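Local structure of sulfite reductase [ferredoxin] (1ZJ8) at residues W281-S286 with E321-P326. The protein catalyses the ferredoxin-dependent, six-electron reduction of sulfite to sulfide with a siroheme and a [4Fe-4S] cluster, probably for the biosynthesis of sulfur-containing amino acids and cofactors. Residues are numbered along the deposited sequence; the frame is centred on the assembly and turned at random.
Sequences WAAVTS and EYLKRP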
ATOM      1  N   TRP A 281      12.636  -9.849  12.905  1.00 36.45           N
ATOM      2  CA  TRP A 281      12.232  -9.528  11.539  1.00 36.41           C
ATOM      3  C   TRP A 281      13.141 -10.271  10.570  1.00 36.61           C
ATOM      4  O   TRP A 281      12.665 -10.886   9.608  1.00 36.72           O
ATOM      5  CB  TRP A 281      12.301  -8.023  11.295  1.00 36.12           C
ATOM      6  CG  TRP A 281      11.895  -7.614   9.919  1.00 36.23           C
ATOM      7  CD1 TRP A 281      10.647  -7.238   9.507  1.00 36.17           C
ATOM      8  CD2 TRP A 281      12.739  -7.539   8.762  1.00 36.41           C
ATOM      9  NE1 TRP A 281      10.662  -6.935   8.165  1.00 36.32           N
ATOM     10  CE2 TRP A 281      11.935  -7.106   7.683  1.00 36.49           C
ATOM     11  CE3 TRP A 281      14.090  -7.809   8.527  1.00 36.16           C
ATOM     12  CZ2 TRP A 281      12.444  -6.917   6.397  1.00 35.86           C
ATOM     13  CZ3 TRP A 281      14.591  -7.613   7.244  1.00 36.47           C
ATOM     14  CH2 TRP A 281      13.768  -7.168   6.197  1.00 35.67           C
ATOM     15  N   ALA A 282      14.447 -10.228  10.845  1.00 36.77           N
ATOM     16  CA  ALA A 282      15.429 -10.887   9.980  1.00 36.76           C
ATOM     17  C   ALA A 282      15.166 -12.399   9.900  1.00 36.67           C
ATOM     18  O   ALA A 282      15.207 -12.992   8.825  1.00 36.41           O
ATOM     19  CB  ALA A 282      16.835 -10.600  10.464  1.00 36.48           C
ATOM     20  N   ALA A 283      14.856 -12.997  11.038  1.00 37.01           N
ATOM     21  CA  ALA A 283      14.639 -14.422  11.121  1.00 37.78           C
ATOM     22  C   ALA A 283      13.405 -14.859  10.325  1.00 38.66           C
ATOM     23  O   ALA A 283      13.410 -15.896   9.639  1.00 39.07           O
ATOM     24  CB  ALA A 283      14.495 -14.820  12.560  1.00 37.56           C
ATOM     25  N   VAL A 284      12.338 -14.071  10.404  1.00 39.61           N
ATOM     26  CA  VAL A 284      11.120 -14.368   9.631  1.00 39.98           C
ATOM     27  C   VAL A 284      11.416 -14.256   8.128  1.00 40.77           C
ATOM     28  O   VAL A 284      11.082 -15.160   7.339  1.00 40.96           O
ATOM     29  CB  VAL A 284       9.956 -13.417  10.002  1.00 40.06           C
ATOM     30  CG1 VAL A 284       8.795 -13.588   9.036  1.00 40.05           C
ATOM     31  CG2 VAL A 284       9.484 -13.648  11.457  1.00 39.83           C
ATOM     32  N   THR A 285      12.059 -13.155   7.742  1.00 41.35           N
ATOM     33  CA  THR A 285      12.439 -12.950   6.363  1.00 41.87           C
ATOM     34  C   THR A 285      13.350 -14.079   5.874  1.00 42.60           C
ATOM     35  O   THR A 285      13.281 -14.473   4.702  1.00 42.50           O
ATOM     36  CB  THR A 285      13.146 -11.602   6.184  1.00 41.91           C
ATOM     37  OG1 THR A 285      12.372 -10.576   6.821  1.00 41.98           O
ATOM     38  CG2 THR A 285      13.310 -11.270   4.703  1.00 41.47           C
ATOM     39  N   SER A 286      14.202 -14.588   6.772  1.00 43.50           N
ATOM     40  CA  SER A 286      15.147 -15.676   6.441  1.00 43.77           C
ATOM     41  C   SER A 286      14.426 -16.989   6.192  1.00 44.22           C
ATOM     42  O   SER A 286      14.775 -17.730   5.275  1.00 44.03           O
ATOM     43  CB  SER A 286      16.175 -15.838   7.551  1.00 43.75           C
ATOM     44  OG  SER A 286      16.871 -14.609   7.753  1.00 43.47           O
ATOM     45  N   GLU A 321      15.710 -23.135  14.104  1.00 49.12           N
ATOM     46  CA  GLU A 321      16.686 -23.071  13.027  1.00 48.94           C
ATOM     47  C   GLU A 321      17.330 -21.704  12.891  1.00 48.71           C
ATOM     48  O   GLU A 321      18.493 -21.624  12.524  1.00 48.99           O
ATOM     49  CB  GLU A 321      16.050 -23.505  11.705  1.00 49.21           C
ATOM     50  CG  GLU A 321      15.322 -24.849  11.807  1.00 49.18           C
ATOM     51  CD  GLU A 321      14.910 -25.401  10.460  1.00 48.88           C
ATOM     52  OE1 GLU A 321      15.550 -25.028   9.447  1.00 48.31           O
ATOM     53  OE2 GLU A 321      13.952 -26.207  10.424  1.00 47.27           O
ATOM     54  N   TYR A 322      16.599 -20.629  13.184  1.00 48.52           N
ATOM     55  CA  TYR A 322      17.113 -19.258  12.925  1.00 48.21           C
ATOM     56  C   TYR A 322      17.440 -18.429  14.198  1.00 48.13           C
ATOM     57  O   TYR A 322      18.532 -17.878  14.292  1.00 48.26           O
ATOM     58  CB  TYR A 322      16.174 -18.515  11.950  1.00 47.45           C
ATOM     59  CG  TYR A 322      16.208 -19.127  10.570  1.00 46.95           C
ATOM     60  CD1 TYR A 322      15.389 -20.207  10.250  1.00 46.41           C
ATOM     61  CD2 TYR A 322      17.100 -18.661   9.599  1.00 46.62           C
ATOM     62  CE1 TYR A 322      15.432 -20.788   8.991  1.00 46.52           C
ATOM     63  CE2 TYR A 322      17.158 -19.244   8.328  1.00 46.14           C
ATOM     64  CZ  TYR A 322      16.322 -20.304   8.035  1.00 46.27           C
ATOM     65  OH  TYR A 322      16.354 -20.888   6.793  1.00 46.04           O
ATOM     66  N   LEU A 323      16.524 -18.351  15.166  1.00 48.10           N
ATOM     67  CA  LEU A 323      16.784 -17.582  16.397  1.00 48.25           C
ATOM     68  C   LEU A 323      17.649 -18.353  17.389  1.00 48.59           C
ATOM     69  O   LEU A 323      18.334 -17.745  18.217  1.00 48.69           O
ATOM     70  CB  LEU A 323      15.483 -17.176  17.105  1.00 47.96           C
ATOM     71  CG  LEU A 323      14.590 -16.138  16.416  1.00 47.85           C
ATOM     72  CD1 LEU A 323      13.265 -15.996  17.157  1.00 48.24           C
ATOM     73  CD2 LEU A 323      15.277 -14.781  16.295  1.00 47.75           C
ATOM     74  N   LYS A 324      17.595 -19.688  17.310  1.00 48.67           N
ATOM     75  CA  LYS A 324      18.179 -20.581  18.315  1.00 48.39           C
ATOM     76  C   LYS A 324      17.668 -20.253  19.719  1.00 48.37           C
ATOM     77  O   LYS A 324      18.404 -20.403  20.688  1.00 48.78           O
ATOM     78  CB  LYS A 324      19.709 -20.536  18.304  1.00 48.33           C
ATOM     79  CG  LYS A 324      20.362 -20.510  16.933  1.00 49.18           C
ATOM     80  CD  LYS A 324      20.098 -21.774  16.118  1.00 49.38           C
ATOM     81  CE  LYS A 324      21.243 -22.037  15.126  1.00 48.97           C
ATOM     82  NZ  LYS A 324      21.645 -20.829  14.363  1.00 48.15           N
ATOM     83  N   ARG A 325      16.423 -19.807  19.844  1.00 48.17           N
ATOM     84  CA  ARG A 325      15.840 -19.546  21.171  1.00 48.21           C
ATOM     85  C   ARG A 325      14.313 -19.432  21.121  1.00 48.01           C
ATOM     86  O   ARG A 325      13.744 -19.138  20.066  1.00 48.53           O
ATOM     87  CB  ARG A 325      16.408 -18.257  21.767  1.00 48.33           C
ATOM     88  CG  ARG A 325      15.760 -17.016  21.205  1.00 49.04           C
ATOM     89  CD  ARG A 325      16.579 -15.770  21.431  1.00 48.95           C
ATOM     90  NE  ARG A 325      15.999 -14.639  20.707  1.00 49.52           N
ATOM     91  CZ  ARG A 325      14.895 -13.988  21.076  1.00 49.54           C
ATOM     92  NH1 ARG A 325      14.221 -14.332  22.171  1.00 48.64           N
ATOM     93  NH2 ARG A 325      14.465 -12.975  20.341  1.00 50.17           N
ATOM     94  N   PRO A 326      13.638 -19.644  22.262  1.00 47.47           N
ATOM     95  CA  PRO A 326      12.185 -19.463  22.217  1.00 47.13           C
ATOM     96  C   PRO A 326      11.808 -17.977  22.141  1.00 46.83           C
ATOM     97  O   PRO A 326      12.625 -17.117  22.498  1.00 46.91           O
ATOM     98  CB  PRO A 326      11.700 -20.106  23.531  1.00 47.05           C
ATOM     99  CG  PRO A 326      12.867 -20.134  24.426  1.00 46.93           C
ATOM    100  CD  PRO A 326      14.112 -20.043  23.601  1.00 47.33           C
TER
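Two helices of a 4Fe-4S domain of the sulfite reductase meet here, the C-terminal end of helix 311-323, where the turn widens, resting against the middle of helix 277-291 through A283, S286, Y322 and L323. Small residues on the one helix make room for large ones on the other: the CA atoms of A283 and Y322 come within 5.7 Å, a spacing that the lone methyl group of A283 permits. That methyl, CB, touches L323 CD2 at 3.8 Å and faces the CB of Y322 at 4.1 Å. One turn on, S286 CB points toward the ring of Y322 and lies 3.6 Å from its CD2, set obliquely to it. A chi1 of -58° puts S286 OG beside its own backbone N, where it donates to A282 O at 2.6 Å, from above the carbonyl plane; the same oxygen also accepts the helical bond from S286 N. Y322, its ring swung to the side of its backbone N (chi1 -68°), runs along helix 277-291, and its hydroxyl hydrogen-bonds D290 farther along. W281 packs on strand 236-243. Away from siroheme and cluster, helix 311-323 thus packs on a helix that itself lies on the mixed sheet, a layered alpha/beta arrangement.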